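Local coordinates for L-2,4-diaminobutyric acid acetyltransferase (Geobacillus sp., PDB 6SLL) that transfers the acetyl group of acetyl-coenzyme A to L-2,4-diaminobutyric acid, a step in the biosynthesis of the chemical chaperone ectoine, at the interface of chains A and B. Sequence-based numbering; all coordinates share one arbitrary frame. Chains: chain A/B, L-2,4-diaminobutyric acid acetyltransferase.

Contact 1: the interface of chains A and B. Residues chain A 77, 79-81, 87, 123; chain B 55-57.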
loop_
_atom_site.group_PDB
_atom_site.type_symbol
_atom_site.label_atom_id
_atom_site.label_comp_id
_atom_site.label_asym_id
_atom_site.label_seq_id
_atom_site.Cartn_x
_atom_site.Cartn_y
_atom_site.Cartn_z
ATOM N N PHE A 77 1.968 6.603 -5.542
ATOM C CA PHE A 77 0.565 6.965 -5.423
ATOM C C PHE A 77 0.429 8.389 -5.135
ATOM O O PHE A 77 1.335 9.004 -4.529
ATOM C CB PHE A 77 -0.166 6.106 -4.327
ATOM C CG PHE A 77 0.463 6.183 -2.975
ATOM C CD1 PHE A 77 0.268 7.222 -2.105
ATOM C CD2 PHE A 77 1.361 5.199 -2.556
ATOM C CE1 PHE A 77 0.868 7.306 -0.878
ATOM C CE2 PHE A 77 1.949 5.304 -1.305
ATOM C CZ PHE A 77 1.739 6.339 -0.473
ATOM N N SER A 79 -0.912 11.251 -2.852
ATOM C CA SER A 79 -1.297 11.287 -1.438
ATOM C C SER A 79 -2.781 11.534 -1.313
ATOM O O SER A 79 -3.233 12.576 -1.809
ATOM C CB SER A 79 -0.480 12.342 -0.761
ATOM O OG SER A 79 -0.894 12.484 0.565
ATOM N N PRO A 80 -3.535 10.704 -0.631
ATOM C CA PRO A 80 -4.986 10.940 -0.549
ATOM C C PRO A 80 -5.336 12.282 0.000
ATOM O O PRO A 80 -6.243 12.944 -0.585
ATOM C CB PRO A 80 -5.463 9.776 0.323
ATOM C CG PRO A 80 -4.533 8.635 -0.026
ATOM C CD PRO A 80 -3.188 9.352 -0.189
ATOM N N ARG A 81 -4.718 12.774 1.029
ATOM C CA ARG A 81 -5.037 14.134 1.631
ATOM C C ARG A 81 -4.525 15.253 0.805
ATOM O O ARG A 81 -5.039 16.350 0.886
ATOM C CB ARG A 81 -4.431 14.333 3.027
ATOM C CG ARG A 81 -5.080 13.471 4.087
ATOM C CD ARG A 81 -4.481 13.793 5.455
ATOM N NE ARG A 81 -3.050 13.618 5.569
ATOM C CZ ARG A 81 -2.422 12.479 5.784
ATOM N NH1 ARG A 81 -3.125 11.380 6.062
ATOM N NH2 ARG A 81 -1.122 12.450 5.793
ATOM N N PHE A 87 3.760 10.345 -3.909
ATOM C CA PHE A 87 4.690 9.629 -3.089
ATOM C C PHE A 87 5.252 8.469 -3.903
ATOM O O PHE A 87 4.518 7.620 -4.379
ATOM C CB PHE A 87 4.020 9.054 -1.828
ATOM C CG PHE A 87 5.009 8.402 -0.916
ATOM C CD1 PHE A 87 5.785 9.167 -0.062
ATOM C CD2 PHE A 87 5.175 7.026 -0.917
ATOM C CE1 PHE A 87 6.694 8.535 0.757
ATOM C CE2 PHE A 87 6.121 6.458 -0.013
ATOM C CZ PHE A 87 6.863 7.263 0.768
ATOM N N GLU A 123 7.341 13.221 -3.102
ATOM C CA GLU A 123 7.903 12.792 -1.800
ATOM C C GLU A 123 8.411 11.383 -1.888
ATOM O O GLU A 123 7.767 10.546 -2.514
ATOM C CB GLU A 123 6.764 12.892 -0.672
ATOM C CG GLU A 123 6.539 14.304 -0.198
ATOM C CD GLU A 123 5.513 14.421 0.890
ATOM O OE1 GLU A 123 5.167 15.624 1.140
ATOM O OE2 GLU A 123 5.070 13.449 1.494
ATOM N N ASP B 55 0.716 7.000 7.895
ATOM C CA ASP B 55 1.004 8.345 7.482
ATOM C C ASP B 55 0.051 8.804 6.404
ATOM O O ASP B 55 -0.802 9.655 6.620
ATOM C CB ASP B 55 2.442 8.392 7.009
ATOM C CG ASP B 55 2.951 9.741 6.663
ATOM O OD1 ASP B 55 2.116 10.659 6.450
ATOM O OD2 ASP B 55 4.235 9.833 6.718
ATOM N N TYR B 56 0.098 8.208 5.232
ATOM C CA TYR B 56 -0.638 8.688 4.034
ATOM C C TYR B 56 -2.078 8.214 3.989
ATOM O O TYR B 56 -2.889 8.894 3.342
ATOM C CB TYR B 56 0.136 8.293 2.793
ATOM C CG TYR B 56 1.450 8.956 2.636
ATOM C CD1 TYR B 56 1.550 10.198 2.058
ATOM C CD2 TYR B 56 2.605 8.381 3.076
ATOM C CE1 TYR B 56 2.743 10.874 1.999
ATOM C CE2 TYR B 56 3.829 9.041 3.037
ATOM C CZ TYR B 56 3.877 10.298 2.484
ATOM O OH TYR B 56 5.093 10.973 2.433
ATOM N N PHE B 57 -2.398 7.083 4.580
ATOM C CA PHE B 57 -3.687 6.436 4.434
ATOM C C PHE B 57 -4.525 6.459 5.696
ATOM O O PHE B 57 -5.556 5.814 5.803
ATOM C CB PHE B 57 -3.586 5.029 3.867
ATOM C CG PHE B 57 -3.025 4.977 2.507
ATOM C CD1 PHE B 57 -3.866 5.165 1.387
ATOM C CD2 PHE B 57 -1.709 4.791 2.258
ATOM C CE1 PHE B 57 -3.364 5.107 0.116
ATOM C CE2 PHE B 57 -1.191 4.773 0.972
ATOM C CZ PHE B 57 -2.028 4.921 -0.106
HETATM O O HOH W 1 -2.638 11.544 2.496
#
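At the C-terminal end of helix 47-56 of chain B, the backbone carbonyls of B:Asp55 and B:Tyr56 face the A:Ser79-A:Arg81 stretch that follows strand 69-78 of chain A, in the interface between two copies of this GNAT-family enzyme. A:Arg81 bends at chi3 (-58°) and grips B:Asp55 O end-on with both NH1 and NH2 at 2.9 Å; the acceptor lies in the guanidinium plane, NH1 in the carbonyl plane and NH2 well above it. A longer salt bridge runs from NH2 to the carboxylate OD1 of B:Asp55, 3.8 Å away, with the two flat groups nearly coplanar. Water 1 ties A:Ser79 OG and A:Arg81 N to B:Tyr56 O and sits over the guanidinium face. A:Phe87 lies over one face of the B:Tyr56 ring, offset toward the rim, and OD1 of B:Asp55 over the centre of the other, while A:Ser79 OG lies at the ring's edge. Its phenol OH donates to A:Glu123 OE2 at 2.6 Å, nearly along the carboxylate C-O axis. With a phenylalanine at B:Tyr56, A:Glu123 would probably lose this donor and its carboxylate be left freer to turn. The edge of the A:Phe77 ring meets CB and CG of B:Tyr56 (CE1 to CB 3.9 Å). B:Phe57 brings its rim over the centre of the A:Phe77 ring, whose opposite face is backed by CB of A:Phe87. Farther along its rim, CE1 of B:Phe57 touches A:Pro80 CG at 3.7 Å.

Contact 2: the interface of chains A and B. Residues chain A 77, 87, 89, 154; chain B 48, 52, 56.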
loop_
_atom_site.group_PDB
_atom_site.type_symbol
_atom_site.label_atom_id
_atom_site.label_comp_id
_atom_site.label_asym_id
_atom_site.label_seq_id
_atom_site.Cartn_x
_atom_site.Cartn_y
_atom_site.Cartn_z
ATOM N N PHE A 77 1.968 6.603 -5.542
ATOM C CA PHE A 77 0.565 6.965 -5.423
ATOM C C PHE A 77 0.429 8.389 -5.135
ATOM O O PHE A 77 1.335 9.004 -4.529
ATOM C CB PHE A 77 -0.166 6.106 -4.327
ATOM C CG PHE A 77 0.463 6.183 -2.975
ATOM C CD1 PHE A 77 0.268 7.222 -2.105
ATOM C CD2 PHE A 77 1.361 5.199 -2.556
ATOM C CE1 PHE A 77 0.868 7.306 -0.878
ATOM C CE2 PHE A 77 1.949 5.304 -1.305
ATOM C CZ PHE A 77 1.739 6.339 -0.473
ATOM N N PHE A 87 3.760 10.345 -3.909
ATOM C CA PHE A 87 4.690 9.629 -3.089
ATOM C C PHE A 87 5.252 8.469 -3.903
ATOM O O PHE A 87 4.518 7.620 -4.379
ATOM C CB PHE A 87 4.020 9.054 -1.828
ATOM C CG PHE A 87 5.009 8.402 -0.916
ATOM C CD1 PHE A 87 5.785 9.167 -0.062
ATOM C CD2 PHE A 87 5.175 7.026 -0.917
ATOM C CE1 PHE A 87 6.694 8.535 0.757
ATOM C CE2 PHE A 87 6.121 6.458 -0.013
ATOM C CZ PHE A 87 6.863 7.263 0.768
ATOM N N TRP A 89 7.244 5.189 -3.636
ATOM C CA TRP A 89 7.473 4.185 -2.616
ATOM C C TRP A 89 8.714 3.359 -2.854
ATOM O O TRP A 89 9.673 3.463 -2.077
ATOM C CB TRP A 89 6.204 3.352 -2.483
ATOM C CG TRP A 89 6.183 2.339 -1.395
ATOM C CD1 TRP A 89 7.127 1.974 -0.512
ATOM C CD2 TRP A 89 5.086 1.486 -1.105
ATOM N NE1 TRP A 89 6.665 0.955 0.276
ATOM C CE2 TRP A 89 5.402 0.647 -0.042
ATOM C CE3 TRP A 89 3.752 1.408 -1.639
ATOM C CZ2 TRP A 89 4.512 -0.280 0.464
ATOM C CZ3 TRP A 89 2.880 0.498 -1.086
ATOM C CH2 TRP A 89 3.276 -0.330 -0.041
ATOM N N TYR A 154 11.287 8.825 8.523
ATOM C CA TYR A 154 11.095 7.774 9.512
ATOM C C TYR A 154 12.440 7.358 10.035
ATOM O O TYR A 154 13.244 6.706 9.349
ATOM C CB TYR A 154 10.379 6.556 8.921
ATOM C CG TYR A 154 9.088 6.868 8.177
ATOM C CD1 TYR A 154 8.151 7.744 8.631
ATOM C CD2 TYR A 154 8.803 6.251 6.968
ATOM C CE1 TYR A 154 6.991 8.003 7.940
ATOM C CE2 TYR A 154 7.677 6.527 6.234
ATOM C CZ TYR A 154 6.766 7.417 6.728
ATOM O OH TYR A 154 5.596 7.668 5.959
ATOM N N TYR B 48 7.836 -0.744 7.174
ATOM C CA TYR B 48 7.707 0.525 6.425
ATOM C C TYR B 48 6.307 0.643 5.826
ATOM O O TYR B 48 5.748 1.747 5.827
ATOM C CB TYR B 48 8.796 0.557 5.333
ATOM C CG TYR B 48 8.910 1.856 4.603
ATOM C CD1 TYR B 48 8.087 2.115 3.505
ATOM C CD2 TYR B 48 9.838 2.802 4.920
ATOM C CE1 TYR B 48 8.206 3.265 2.802
ATOM C CE2 TYR B 48 9.971 3.979 4.251
ATOM C CZ TYR B 48 9.188 4.237 3.156
ATOM O OH TYR B 48 9.288 5.368 2.394
ATOM N N LEU B 52 3.671 3.744 6.282
ATOM C CA LEU B 52 2.989 4.455 5.201
ATOM C C LEU B 52 1.537 4.509 5.389
ATOM O O LEU B 52 0.887 5.553 5.118
ATOM C CB LEU B 52 3.223 3.883 3.840
ATOM C CG LEU B 52 4.520 3.930 3.243
ATOM C CD1 LEU B 52 4.455 3.385 1.795
ATOM C CD2 LEU B 52 5.079 5.371 3.198
ATOM N N TYR B 56 0.098 8.208 5.232
ATOM C CA TYR B 56 -0.638 8.688 4.034
ATOM C C TYR B 56 -2.078 8.214 3.989
ATOM O O TYR B 56 -2.889 8.894 3.342
ATOM C CB TYR B 56 0.136 8.293 2.793
ATOM C CG TYR B 56 1.450 8.956 2.636
ATOM C CD1 TYR B 56 1.550 10.198 2.058
ATOM C CD2 TYR B 56 2.605 8.381 3.076
ATOM C CE1 TYR B 56 2.743 10.874 1.999
ATOM C CE2 TYR B 56 3.829 9.041 3.037
ATOM C CZ TYR B 56 3.877 10.298 2.484
ATOM O OH TYR B 56 5.093 10.973 2.433
HETATM O O HOH W 2 9.885 6.108 -0.302
#
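B:Leu52 of helix 47-56 reaches across to A:Phe87, A:Trp89 and A:Tyr154, in an aromatic patch of the same chain A-chain B interface. From CB, the chain runs to CG, set anti to the carbonyl carbon (chi1 -67°); CB and CG stand back from the rings, and the close contact is made by the two methyls into which CG forks. CD1, continuing the extended line (chi2 -175°), lies over the indole face of A:Trp89, 3.4 Å from the centroid of the five-membered ring and also over the six-membered ring, a CH-pi contact. CD2 turns the other way, to CE2 of A:Phe87 at 3.5 Å and to the phenol OH of A:Tyr154 at 3.6 Å. The fork thus fills the space between the tryptophan face and the phenylalanine rim.

One helical turn earlier, B:Tyr48 wedges between A:Trp89 and A:Tyr154. Its CE1 side passes CD1 of the indole at 3.7 Å, the two side chains sliding past each other in opposite directions. A:Tyr154 points its CD2-CE2 edge at the face of B:Tyr48, planes 74° apart, with CD2 closest to CE2 of B:Tyr48. The phenol OH of B:Tyr48 lies in plane at the edge of A:Phe87, 3.5 Å from CZ, and through water 2 reaches the backbone O of A:Trp89; the water's contact with that carbonyl is long, at 3.2 Å. In the fold, helix 47-56 of chain B lays its B:Tyr48, B:Leu52 and B:Tyr56 face against strands 69-78 and 85-93 of chain A, with A:Tyr154 reaching in from the end of strand 148-154.

Contact 1 and contact 2 adjoin, the centres of their C-alpha atoms about 6 Å apart, and share A:Phe77, A:Phe87 and B:Tyr56. Both use helix 47-56 of one chain against strands 69-78 and 85-93 of the other: contact 1 takes in the helix's C-terminal end, with polar and water-mediated links, and contact 2 its preceding turns, with mainly aromatic and aliphatic packing. The two-fold repeats both with the chains exchanged, consistent with a dimer. A:Trp89 also lines the diaminobutyrate pocket, so contact 2 may couple the partner's helix to the shape of the substrate site.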